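Local structure of subtilisin-like protein (Prochloron didemni, 3ZXY) at residues N9-L15 against G105-I111; I70-C74 against G219-L223; Q91-A95 against A122-L126; G114-G120 against C149-P155. The protein probably acts as a serine endopeptidase of the subtilisin family, this chain being the protease domain of the longer PatA protein. The protein carries 1 engineered substitution. All coordinates share one frame; numbering follows the deposited sequence. Where two conformers were deposited one is given.

Interaction 1: N9-L15 against G105-I111; sequences NIRVAIL and GAHIINI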
loop_
_atom_site.group_PDB
_atom_site.type_symbol
_atom_site.label_atom_id
_atom_site.label_comp_id
_atom_site.label_asym_id
_atom_site.label_seq_id
_atom_site.Cartn_x
_atom_site.Cartn_y
_atom_site.Cartn_z
ATOM N N ASN A 9 -14.630 -7.234 -7.502
ATOM C CA ASN A 9 -13.909 -7.346 -8.777
ATOM C C ASN A 9 -12.542 -6.637 -8.792
ATOM O O ASN A 9 -11.760 -6.816 -9.728
ATOM C CB ASN A 9 -14.769 -6.824 -9.929
ATOM C CG ASN A 9 -15.974 -7.700 -10.188
ATOM O OD1 ASN A 9 -17.123 -7.262 -10.102
ATOM N ND2 ASN A 9 -15.715 -8.957 -10.500
ATOM N N ILE A 10 -12.246 -5.857 -7.756
ATOM C CA ILE A 10 -10.946 -5.200 -7.622
ATOM C C ILE A 10 -10.059 -6.026 -6.707
ATOM O O ILE A 10 -10.444 -6.351 -5.584
ATOM C CB ILE A 10 -11.104 -3.762 -7.080
ATOM C CG1 ILE A 10 -11.957 -2.956 -8.056
ATOM C CG2 ILE A 10 -9.743 -3.097 -6.834
ATOM C CD1 ILE A 10 -11.443 -2.889 -9.487
ATOM N N ARG A 11 -8.861 -6.335 -7.193
ATOM C CA ARG A 11 -7.905 -7.183 -6.482
ATOM C C ARG A 11 -6.731 -6.374 -5.972
ATOM O O ARG A 11 -6.062 -5.679 -6.739
ATOM C CB ARG A 11 -7.425 -8.304 -7.406
ATOM C CG ARG A 11 -8.558 -9.237 -7.807
ATOM C CD ARG A 11 -8.175 -10.173 -8.938
ATOM N NE ARG A 11 -8.173 -9.533 -10.260
ATOM C CZ ARG A 11 -9.231 -9.298 -11.033
ATOM N NH1 ARG A 11 -10.487 -9.620 -10.672
ATOM N NH2 ARG A 11 -9.031 -8.724 -12.220
ATOM N N VAL A 12 -6.500 -6.478 -4.672
ATOM C CA VAL A 12 -5.417 -5.766 -4.003
ATOM C C VAL A 12 -4.475 -6.817 -3.423
ATOM O O VAL A 12 -4.893 -7.643 -2.615
ATOM C CB VAL A 12 -5.946 -4.893 -2.859
ATOM C CG1 VAL A 12 -4.815 -4.135 -2.191
ATOM C CG2 VAL A 12 -7.034 -3.957 -3.358
ATOM N N ALA A 13 -3.220 -6.789 -3.853
ATOM C CA ALA A 13 -2.201 -7.707 -3.340
ATOM C C ALA A 13 -1.420 -7.047 -2.218
ATOM O O ALA A 13 -1.072 -5.863 -2.320
ATOM C CB ALA A 13 -1.261 -8.126 -4.446
ATOM N N ILE A 14 -1.175 -7.806 -1.155
ATOM C CA ILE A 14 -0.366 -7.375 -0.027
ATOM C C ILE A 14 0.915 -8.196 -0.107
ATOM O O ILE A 14 0.886 -9.408 0.076
ATOM C CB ILE A 14 -1.055 -7.681 1.324
ATOM C CG1 ILE A 14 -2.453 -7.064 1.381
ATOM C CG2 ILE A 14 -0.176 -7.219 2.494
ATOM C CD1 ILE A 14 -2.473 -5.557 1.305
ATOM N N LEU A 15 2.042 -7.529 -0.370
ATOM C CA LEU A 15 3.344 -8.170 -0.409
ATOM C C LEU A 15 4.036 -7.762 0.872
ATOM O O LEU A 15 4.591 -6.668 0.980
ATOM C CB LEU A 15 4.141 -7.710 -1.630
ATOM C CG LEU A 15 3.830 -8.449 -2.936
ATOM C CD1 LEU A 15 2.357 -8.423 -3.327
ATOM C CD2 LEU A 15 4.698 -7.856 -4.038
ATOM N N GLY A 105 -3.593 -11.295 -11.293
ATOM C CA GLY A 105 -4.591 -10.287 -11.645
ATOM C C GLY A 105 -4.761 -9.133 -10.675
ATOM O O GLY A 105 -5.830 -8.498 -10.651
ATOM N N ALA A 106 -3.720 -8.822 -9.905
ATOM C CA ALA A 106 -3.764 -7.673 -9.010
ATOM C C ALA A 106 -3.984 -6.388 -9.802
ATOM O O ALA A 106 -3.395 -6.207 -10.864
ATOM C CB ALA A 106 -2.465 -7.551 -8.207
ATOM N N HIS A 107 -4.815 -5.497 -9.264
ATOM C CA HIS A 107 -4.916 -4.112 -9.750
ATOM C C HIS A 107 -3.968 -3.198 -9.008
ATOM O O HIS A 107 -3.456 -2.231 -9.569
ATOM C CB HIS A 107 -6.331 -3.572 -9.561
ATOM C CG HIS A 107 -7.349 -4.262 -10.393
ATOM N ND1 HIS A 107 -8.123 -5.251 -9.917
ATOM C CD2 HIS A 107 -7.722 -4.065 -11.711
ATOM C CE1 HIS A 107 -8.930 -5.690 -10.884
ATOM N NE2 HIS A 107 -8.696 -4.962 -11.992
ATOM N N ILE A 108 -3.773 -3.483 -7.720
ATOM C CA ILE A 108 -2.948 -2.695 -6.818
ATOM C C ILE A 108 -2.050 -3.671 -6.079
ATOM O O ILE A 108 -2.498 -4.759 -5.695
ATOM C CB ILE A 108 -3.807 -1.914 -5.793
ATOM C CG1 ILE A 108 -4.628 -0.838 -6.489
ATOM C CG2 ILE A 108 -2.945 -1.292 -4.684
ATOM C CD1 ILE A 108 -5.850 -0.437 -5.692
ATOM N N ILE A 109 -0.783 -3.292 -5.935
ATOM C CA ILE A 109 0.211 -4.065 -5.174
ATOM C C ILE A 109 0.732 -3.146 -4.071
ATOM O O ILE A 109 1.357 -2.128 -4.345
ATOM C CB ILE A 109 1.355 -4.558 -6.086
ATOM C CG1 ILE A 109 0.806 -5.510 -7.148
ATOM C CG2 ILE A 109 2.447 -5.266 -5.267
ATOM C CD1 ILE A 109 1.835 -5.973 -8.170
ATOM N N ASN A 110 0.429 -3.500 -2.831
ATOM C CA ASN A 110 0.911 -2.749 -1.658
ATOM C C ASN A 110 2.245 -3.325 -1.221
ATOM O O ASN A 110 2.330 -4.508 -0.898
ATOM C CB ASN A 110 -0.109 -2.880 -0.520
ATOM C CG ASN A 110 0.247 -2.057 0.711
ATOM O OD1 ASN A 110 -0.281 -0.960 0.895
ATOM N ND2 ASN A 110 1.170 -2.558 1.551
ATOM N N ILE A 111 3.277 -2.490 -1.203
ATOM C CA ILE A 111 4.595 -2.910 -0.682
ATOM C C ILE A 111 5.012 -1.939 0.422
ATOM O O ILE A 111 5.583 -0.874 0.169
ATOM C CB ILE A 111 5.659 -2.958 -1.784
ATOM C CG1 ILE A 111 5.216 -3.879 -2.923
ATOM C CG2 ILE A 111 7.004 -3.407 -1.212
ATOM C CD1 ILE A 111 6.234 -4.031 -4.036
HETATM O O HOH W 1 -6.722 -7.695 -13.478
HETATM O O HOH W 2 3.159 -4.620 2.124
#
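Strands 11-15 and 108-111 are parallel neighbours in the central seven-stranded sheet of the subtilase domain. Their ladder runs through Ala13: its N-H reaches Ile108 O at 2.8 Å, its carbonyl O takes the N-H of Asn110, also at 2.8 Å, and Leu15 N then donates to Asn110 O. Around His107 a side chain enters the pattern. The Arg11 N-H points almost straight at His107 ND1 (3.0 Å, 178° at the hydrogen), in the plane of the imidazole, so the ring nitrogen takes up the Arg11 amide, while His107 N returns a bond to Arg11 O. Ile10 lays CD1 over one face of that ring, 4.1 Å from its centroid. The Arg11 chain bends at chi3 (-77°), which brings NE to Gly105 O at 2.6 Å, with His107 CE1 over one face of the guanidinium, toward its rim, the two planes 37° apart. Water 1 joins Arg11 NH2 to the same Gly105 O, the carbonyl of the residue that closes helix 91-103 in a Schellman motif. On the sheet face of Ala13, Leu15 CD2 packs on Ile109 CG2 at 3.6 Å beneath helix 91-103; the opposite face, with Val12, Ile14 and Asn110, meets helices 47-60 and 210-230. Asn110 OD1 is bound by Ser218 of the latter. A parallel sheet with strand order 2-3-1-4-5-6-7 between two helix layers is the three-layer alpha/beta/alpha architecture of the subtilisin fold.

Interaction 2: I70-C74 against G219-L223; sequences IAPQC and GVAAL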
loop_
_atom_site.group_PDB
_atom_site.type_symbol
_atom_site.label_atom_id
_atom_site.label_comp_id
_atom_site.label_asym_id
_atom_site.label_seq_id
_atom_site.Cartn_x
_atom_site.Cartn_y
_atom_site.Cartn_z
ATOM N N ILE A 70 -10.374 -0.287 5.236
ATOM C CA ILE A 70 -10.755 0.717 4.248
ATOM C C ILE A 70 -11.514 0.147 3.051
ATOM O O ILE A 70 -12.442 0.787 2.539
ATOM C CB ILE A 70 -9.499 1.465 3.781
ATOM C CG1 ILE A 70 -8.932 2.282 4.946
ATOM C CG2 ILE A 70 -9.784 2.350 2.568
ATOM C CD1 ILE A 70 -7.529 2.786 4.702
ATOM N N ALA A 71 -11.155 -1.061 2.612
ATOM C CA ALA A 71 -11.771 -1.645 1.426
ATOM C C ALA A 71 -12.111 -3.097 1.707
ATOM O O ALA A 71 -11.629 -4.004 1.044
ATOM C CB ALA A 71 -10.846 -1.491 0.211
ATOM N N PRO A 72 -12.988 -3.313 2.698
ATOM C CA PRO A 72 -13.245 -4.663 3.178
ATOM C C PRO A 72 -13.874 -5.598 2.162
ATOM O O PRO A 72 -13.812 -6.811 2.355
ATOM C CB PRO A 72 -14.216 -4.443 4.349
ATOM C CG PRO A 72 -14.847 -3.124 4.085
ATOM C CD PRO A 72 -13.751 -2.312 3.461
ATOM N N GLN A 73 -14.519 -5.062 1.124
ATOM C CA GLN A 73 -15.168 -5.907 0.124
ATOM C C GLN A 73 -14.314 -6.209 -1.104
ATOM O O GLN A 73 -14.719 -6.992 -1.956
ATOM C CB GLN A 73 -16.498 -5.289 -0.300
ATOM C CG GLN A 73 -17.549 -5.434 0.773
ATOM C CD GLN A 73 -18.919 -4.995 0.314
ATOM O OE1 GLN A 73 -19.184 -4.894 -0.888
ATOM N NE2 GLN A 73 -19.802 -4.736 1.267
ATOM N N CYS A 74 -13.130 -5.613 -1.209
ATOM C CA CYS A 74 -12.270 -5.930 -2.341
ATOM C C CYS A 74 -11.672 -7.318 -2.122
ATOM O O CYS A 74 -11.612 -7.798 -0.991
ATOM C CB CYS A 74 -11.163 -4.881 -2.487
ATOM S SG CYS A 74 -11.786 -3.283 -3.061
ATOM N N GLY A 219 -5.752 1.222 0.065
ATOM C CA GLY A 219 -7.193 1.084 0.302
ATOM C C GLY A 219 -8.021 2.128 -0.419
ATOM O O GLY A 219 -9.034 1.798 -1.078
ATOM N N VAL A 220 -7.595 3.389 -0.314
ATOM C CA VAL A 220 -8.296 4.468 -1.014
ATOM C C VAL A 220 -8.237 4.251 -2.531
ATOM O O VAL A 220 -9.250 4.437 -3.238
ATOM C CB VAL A 220 -7.754 5.846 -0.607
ATOM C CG1 VAL A 220 -8.337 6.932 -1.518
ATOM C CG2 VAL A 220 -8.070 6.115 0.861
ATOM N N ALA A 221 -7.076 3.854 -3.049
ATOM C CA ALA A 221 -6.930 3.546 -4.481
ATOM C C ALA A 221 -7.911 2.459 -4.891
ATOM O O ALA A 221 -8.518 2.533 -5.957
ATOM C CB ALA A 221 -5.486 3.153 -4.834
ATOM N N ALA A 222 -8.083 1.454 -4.037
ATOM C CA ALA A 222 -9.015 0.377 -4.317
ATOM C C ALA A 222 -10.453 0.884 -4.369
ATOM O O ALA A 222 -11.224 0.466 -5.224
ATOM C CB ALA A 222 -8.855 -0.738 -3.289
ATOM N N LEU A 223 -10.814 1.801 -3.478
ATOM C CA LEU A 223 -12.134 2.412 -3.506
ATOM C C LEU A 223 -12.343 3.248 -4.768
ATOM O O LEU A 223 -13.442 3.251 -5.316
ATOM C CB LEU A 223 -12.381 3.257 -2.259
ATOM C CG LEU A 223 -12.408 2.477 -0.942
ATOM C CD1 LEU A 223 -12.648 3.450 0.196
ATOM C CD2 LEU A 223 -13.484 1.388 -0.952
#
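Ile70, Leu223 and Ala71 carry most of this contact, in which the loop leading into strand 75-80 lies against helix 210-230 of the subtilisin fold, the long helix whose first turn holds the predicted nucleophile position. Ile70 enters with its CG2 branch. With CG1 anti to the carbonyl carbon (chi1 -67°), CG2 stands anti to the backbone N and drops directly onto the bare backbone of Gly219, 3.5 Å from Gly219 C. One turn on, Leu223 reaches back along the helix, and both its methyls come against the Ile70 carbonyl oxygen from the same side: CD1 lies 3.6 Å and CD2 3.7 Å from Ile70 O. CD1 also touches Ile70 CG2 at 3.9 Å. Ala71 CB touches both Leu223 CD2 and Ala222 CB, each at 4.1 Å, from directions about a right angle apart, with Gly219 O close by. No hydrogen bond crosses between the segments, and the fit rests on methyl groups, the Cys74 sulfur and bare backbone. The loop is held in shape by its own type I turn from Ala71 to Cys74, closed by Cys74 N on Ala71 O, and by backbone bonds of Ile70 and Ala71 to Ile58 and Ile59 near the end of helix 47-60. At the end of the turn, Cys74 SG rests 3.9 Å from Ala222 CB.

Interaction 3: Q91-A95 against A122-L126; sequences QLDLA and ADGWL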
loop_
_atom_site.group_PDB
_atom_site.type_symbol
_atom_site.label_atom_id
_atom_site.label_comp_id
_atom_site.label_asym_id
_atom_site.label_seq_id
_atom_site.Cartn_x
_atom_site.Cartn_y
_atom_site.Cartn_z
ATOM N N GLN A 91 15.975 -7.649 -3.229
ATOM C CA GLN A 91 15.190 -7.036 -4.300
ATOM C C GLN A 91 14.686 -8.085 -5.287
ATOM O O GLN A 91 13.625 -7.905 -5.877
ATOM C CB GLN A 91 16.009 -5.966 -5.017
ATOM C CG GLN A 91 16.243 -4.741 -4.152
ATOM C CD GLN A 91 16.924 -3.614 -4.903
ATOM O OE1 GLN A 91 16.760 -3.474 -6.126
ATOM N NE2 GLN A 91 17.713 -2.819 -4.187
ATOM N N LEU A 92 15.422 -9.174 -5.459
ATOM C CA LEU A 92 14.972 -10.279 -6.302
ATOM C C LEU A 92 13.744 -10.965 -5.696
ATOM O O LEU A 92 12.811 -11.319 -6.416
ATOM C CB LEU A 92 16.095 -11.302 -6.533
ATOM C CG LEU A 92 15.718 -12.591 -7.287
ATOM C CD1 LEU A 92 15.141 -12.278 -8.671
ATOM C CD2 LEU A 92 16.895 -13.554 -7.404
ATOM N N ASP A 93 13.742 -11.146 -4.376
ATOM C CA ASP A 93 12.578 -11.716 -3.682
ATOM C C ASP A 93 11.346 -10.824 -3.859
ATOM O O ASP A 93 10.228 -11.305 -4.034
ATOM C CB ASP A 93 12.842 -11.890 -2.178
ATOM C CG ASP A 93 13.945 -12.884 -1.872
ATOM O OD1 ASP A 93 14.102 -13.914 -2.586
ATOM O OD2 ASP A 93 14.677 -12.644 -0.880
ATOM N N LEU A 94 11.549 -9.520 -3.754
ATOM C CA LEU A 94 10.489 -8.536 -4.012
ATOM C C LEU A 94 9.983 -8.684 -5.429
ATOM O O LEU A 94 8.772 -8.703 -5.669
ATOM C CB LEU A 94 10.979 -7.090 -3.838
ATOM C CG LEU A 94 11.003 -6.454 -2.453
ATOM C CD1 LEU A 94 11.570 -5.040 -2.533
ATOM C CD2 LEU A 94 9.595 -6.453 -1.902
ATOM N N ALA A 95 10.912 -8.769 -6.377
ATOM C CA ALA A 95 10.530 -8.865 -7.797
ATOM C C ALA A 95 9.682 -10.102 -8.043
ATOM O O ALA A 95 8.698 -10.051 -8.781
ATOM C CB ALA A 95 11.765 -8.877 -8.702
ATOM N N ALA A 122 18.072 0.605 -8.543
ATOM C CA ALA A 122 17.542 -0.689 -8.128
ATOM C C ALA A 122 18.154 -1.776 -8.994
ATOM O O ALA A 122 18.655 -1.510 -10.092
ATOM C CB ALA A 122 16.038 -0.708 -8.245
ATOM N N ASP A 123 18.133 -2.991 -8.467
ATOM C CA ASP A 123 18.598 -4.156 -9.208
ATOM C C ASP A 123 17.707 -4.345 -10.426
ATOM O O ASP A 123 16.507 -4.020 -10.396
ATOM C CB ASP A 123 18.548 -5.403 -8.324
ATOM C CG ASP A 123 19.554 -5.354 -7.169
ATOM O OD1 ASP A 123 20.682 -4.805 -7.337
ATOM O OD2 ASP A 123 19.221 -5.878 -6.075
ATOM N N GLY A 124 18.294 -4.878 -11.488
ATOM C CA GLY A 124 17.588 -5.057 -12.738
ATOM C C GLY A 124 16.333 -5.904 -12.609
ATOM O O GLY A 124 15.351 -5.643 -13.298
ATOM N N TRP A 125 16.348 -6.908 -11.728
ATOM C CA TRP A 125 15.177 -7.771 -11.552
ATOM C C TRP A 125 14.014 -6.969 -11.038
ATOM O O TRP A 125 12.863 -7.182 -11.459
ATOM C CB TRP A 125 15.429 -8.890 -10.552
ATOM C CG TRP A 125 16.521 -9.849 -10.890
ATOM C CD1 TRP A 125 17.761 -9.973 -10.270
ATOM C CD2 TRP A 125 16.507 -10.883 -11.932
ATOM N NE1 TRP A 125 18.492 -10.975 -10.842
ATOM C CE2 TRP A 125 17.803 -11.563 -11.849
ATOM C CE3 TRP A 125 15.587 -11.298 -12.891
ATOM C CZ2 TRP A 125 18.142 -12.608 -12.694
ATOM C CZ3 TRP A 125 15.940 -12.353 -13.744
ATOM C CH2 TRP A 125 17.188 -12.991 -13.647
ATOM N N LEU A 126 14.287 -6.062 -10.097
ATOM C CA LEU A 126 13.231 -5.242 -9.509
ATOM C C LEU A 126 12.759 -4.200 -10.517
ATOM O O LEU A 126 11.558 -3.974 -10.639
ATOM C CB LEU A 126 13.677 -4.577 -8.191
ATOM C CG LEU A 126 12.615 -3.740 -7.475
ATOM C CD1 LEU A 126 11.348 -4.553 -7.187
ATOM C CD2 LEU A 126 13.182 -3.189 -6.182
HETATM O O HOH W 3 18.383 -8.887 -5.347
#
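Gln91 leaves its helix with CG anti to the carbonyl carbon (chi1 -70°) and runs extended beyond it, carrying OE1 to the Asp123 N-H at 2.8 Å; the bond is fairly straight (164° at the hydrogen), with the donor tilted from the amide plane. Asp123, turned the same way about its first torsion, lays its carboxylate over the Gln91 amide, the two planes 29° apart and stacked, with OD2 3.4 Å from Gln91 CB. Water 3 ties OD2 to Leu92 N, an amide of the first helical turn. The contact thus joins the starts of helices 91-103 and 124-135, which the subtilisin fold places side by side on one face of its parallel sheet. Asp123 occupies the N-cap position of the second helix but makes no capping bond with its side chain; its backbone N-H is held by Gln91 instead. The amide end of Gln91 has its rotation fixed from both sides, since NE2 donates to Glu115 OE1. Toward the surface, Leu92 and Trp125 point the same way, and Leu92 CD1 lies over the five-membered ring of the indole, 3.7 Å from its centroid. Deeper in, the small Ala95 brings the backbones together, its CB 3.4 Å from Trp125 O, and Leu126 CD1 packs 4.2 Å from Leu94 CB.

Interaction 4: G114-G120 against C149-P155; sequences GELTDFG and CDCLHVP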
loop_
_atom_site.group_PDB
_atom_site.type_symbol
_atom_site.label_atom_id
_atom_site.label_comp_id
_atom_site.label_asym_id
_atom_site.label_seq_id
_atom_site.Cartn_x
_atom_site.Cartn_y
_atom_site.Cartn_z
ATOM N N GLY A 114 10.961 -1.680 1.550
ATOM C CA GLY A 114 11.887 -1.208 0.534
ATOM C C GLY A 114 13.293 -1.189 1.074
ATOM O O GLY A 114 13.561 -1.720 2.156
ATOM N N GLU A 115 14.191 -0.596 0.297
ATOM C CA GLU A 115 15.600 -0.518 0.634
ATOM C C GLU A 115 16.072 0.895 0.344
ATOM O O GLU A 115 15.734 1.464 -0.690
ATOM C CB GLU A 115 16.409 -1.517 -0.218
ATOM C CG GLU A 115 17.904 -1.495 0.036
ATOM C CD GLU A 115 18.627 -2.750 -0.422
ATOM O OE1 GLU A 115 18.094 -3.490 -1.279
ATOM O OE2 GLU A 115 19.743 -3.000 0.098
ATOM N N LEU A 116 16.880 1.447 1.239
ATOM C CA LEU A 116 17.496 2.739 1.044
ATOM C C LEU A 116 18.521 2.667 -0.090
ATOM O O LEU A 116 19.260 1.679 -0.204
ATOM C CB LEU A 116 18.189 3.164 2.349
ATOM C CG LEU A 116 18.842 4.531 2.420
ATOM C CD1 LEU A 116 17.812 5.635 2.301
ATOM C CD2 LEU A 116 19.635 4.640 3.731
ATOM N N THR A 117 18.572 3.738 -0.892
ATOM C CA THR A 117 19.433 3.844 -2.069
ATOM C C THR A 117 20.122 5.199 -2.080
ATOM O O THR A 117 19.769 6.075 -1.299
ATOM C CB THR A 117 18.609 3.772 -3.360
ATOM O OG1 THR A 117 17.798 4.955 -3.463
ATOM C CG2 THR A 117 17.748 2.540 -3.379
ATOM N N ASP A 118 21.116 5.369 -2.953
ATOM C CA ASP A 118 21.734 6.683 -3.170
ATOM C C ASP A 118 20.839 7.619 -4.008
ATOM O O ASP A 118 20.674 8.795 -3.658
ATOM C CB ASP A 118 23.089 6.534 -3.873
ATOM C CG ASP A 118 24.168 5.984 -2.968
ATOM O OD1 ASP A 118 23.992 6.003 -1.735
ATOM O OD2 ASP A 118 25.212 5.548 -3.501
ATOM N N PHE A 119 20.287 7.084 -5.095
ATOM C CA PHE A 119 19.594 7.859 -6.132
ATOM C C PHE A 119 18.328 7.218 -6.653
ATOM O O PHE A 119 17.866 7.599 -7.722
ATOM C CB PHE A 119 20.482 7.988 -7.359
ATOM C CG PHE A 119 21.770 8.644 -7.086
ATOM C CD1 PHE A 119 21.799 9.972 -6.727
ATOM C CD2 PHE A 119 22.943 7.941 -7.166
ATOM C CE1 PHE A 119 22.986 10.596 -6.459
ATOM C CE2 PHE A 119 24.145 8.551 -6.912
ATOM C CZ PHE A 119 24.168 9.888 -6.555
ATOM N N GLY A 120 17.816 6.218 -5.963
ATOM C CA GLY A 120 16.666 5.469 -6.456
ATOM C C GLY A 120 17.051 4.387 -7.451
ATOM O O GLY A 120 16.184 3.891 -8.195
ATOM N N CYS A 149 15.240 11.524 5.740
ATOM C CA CYS A 149 16.276 12.168 4.944
ATOM C C CYS A 149 15.784 12.561 3.572
ATOM O O CYS A 149 14.738 12.109 3.112
ATOM C CB CYS A 149 17.516 11.271 4.751
ATOM S SG CYS A 149 17.419 9.497 4.412
ATOM N N ASP A 150 16.590 13.402 2.938
ATOM C CA ASP A 150 16.430 13.775 1.540
ATOM C C ASP A 150 16.996 12.596 0.756
ATOM O O ASP A 150 18.100 12.659 0.210
ATOM C CB ASP A 150 17.216 15.068 1.299
ATOM C CG ASP A 150 17.153 15.556 -0.129
ATOM O OD1 ASP A 150 16.300 15.037 -0.889
ATOM O OD2 ASP A 150 17.951 16.442 -0.472
ATOM N N CYS A 151 16.243 11.510 0.787
ATOM C CA CYS A 151 16.678 10.239 0.252
ATOM C C CYS A 151 15.499 9.435 -0.219
ATOM O O CYS A 151 14.334 9.790 -0.016
ATOM C CB CYS A 151 17.403 9.433 1.326
ATOM S SG CYS A 151 16.318 8.997 2.710
ATOM N N LEU A 152 15.829 8.320 -0.860
ATOM C CA LEU A 152 14.846 7.494 -1.554
ATOM C C LEU A 152 15.003 6.013 -1.233
ATOM O O LEU A 152 16.142 5.512 -1.204
ATOM C CB LEU A 152 15.052 7.672 -3.059
ATOM C CG LEU A 152 14.939 9.081 -3.643
ATOM C CD1 LEU A 152 15.457 9.142 -5.082
ATOM C CD2 LEU A 152 13.495 9.566 -3.534
ATOM N N HIS A 153 13.879 5.324 -1.074
ATOM C CA HIS A 153 13.825 3.866 -1.047
ATOM C C HIS A 153 13.309 3.393 -2.394
ATOM O O HIS A 153 12.561 4.099 -3.071
ATOM C CB HIS A 153 12.858 3.353 0.023
ATOM C CG HIS A 153 13.403 3.375 1.430
ATOM N ND1 HIS A 153 12.988 2.500 2.375
ATOM C CD2 HIS A 153 14.328 4.201 2.034
ATOM C CE1 HIS A 153 13.610 2.773 3.535
ATOM N NE2 HIS A 153 14.462 3.782 3.326
ATOM N N VAL A 154 13.716 2.187 -2.758
ATOM C CA VAL A 154 13.098 1.426 -3.828
ATOM C C VAL A 154 12.303 0.286 -3.198
ATOM O O VAL A 154 12.730 -0.313 -2.196
ATOM C CB VAL A 154 14.143 0.926 -4.854
ATOM C CG1 VAL A 154 14.799 2.112 -5.551
ATOM C CG2 VAL A 154 15.199 0.010 -4.224
ATOM N N PRO A 155 11.144 -0.042 -3.773
ATOM C CA PRO A 155 10.593 0.434 -5.049
ATOM C C PRO A 155 9.871 1.775 -5.066
ATOM O O PRO A 155 9.446 2.208 -6.139
ATOM C CB PRO A 155 9.624 -0.684 -5.421
ATOM C CG PRO A 155 9.142 -1.205 -4.130
ATOM C CD PRO A 155 10.351 -1.167 -3.238
HETATM O O HOH W 4 18.571 8.489 -1.668
#
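Leu116 packs its CD1 methyl against an uncommonly tight disulfide, 3.7 Å from Cys151 SG: the Cys149-Cys151 bridge spans a single intervening residue and closes the tight loop round Asp150. The same methyl touches the His153 ring at CD2. That ring lies against the Glu115-Leu116 peptide, with Leu116 N 3.8 Å above its centre, and its NE2 is held by Asn147. Strands 115-117 and 152-154 form a small antiparallel ribbon, separate from the main sheet, with Glu115 and Val154 as a hydrogen-bonded pair. The ribbon lies at the rim of the subtilase domain, Gly114 about 9 Å from the side chain of the predicted active-site His51, and the His153 side chain about 9 Å from that of Ala211, the engineered position. Farther along, Leu152 O receives Thr117 N at 3.0 Å in a bent bond (144° at the hydrogen), and Thr117 OG1 at 2.9 Å from well above the carbonyl plane. With chi1 at 68°, OG1 sits between the backbone N and the carbonyl carbon, where it can also accept the N-H of Gly120 at 2.8 Å. This ST motif turns residues 117-120 back on themselves, and Leu152 CD1 packs beneath the Phe119-Gly120 peptide. Water 4 bridges Thr117 O and Leu152 N. On the ribbon face away from His153, Thr117 CG2 meets both methyls of Val154, at 3.7 Å from CG1. The peptide bond before Pro155 is cis.

Overall arrangement
Interactions 1 and 2 share the sheet face under helix 210-230: Ile108 CD1 lies 3.4 Å from Ala222 N and Val12 CG2 3.7 Å from Ala222 CB, their centres about 10 Å apart. Interactions 3 and 4 meet at a bond, Gln91 NE2 to Glu115 OE1 at 3.0 Å, and lie across the chain's centre from interaction 2, whose nearest atoms are about 17 and 15 Å away. Interaction 1 connects the two groups, Ile111 packing on Leu94 and Pro155. The predicted charge relay is close to interactions 1 and 4: Ile14's side chain is about 4 Å from that of Asp16, Asn110's about 7 Å from His51's, and His153's about 9 Å from that of Ala211, the engineered nucleophile position.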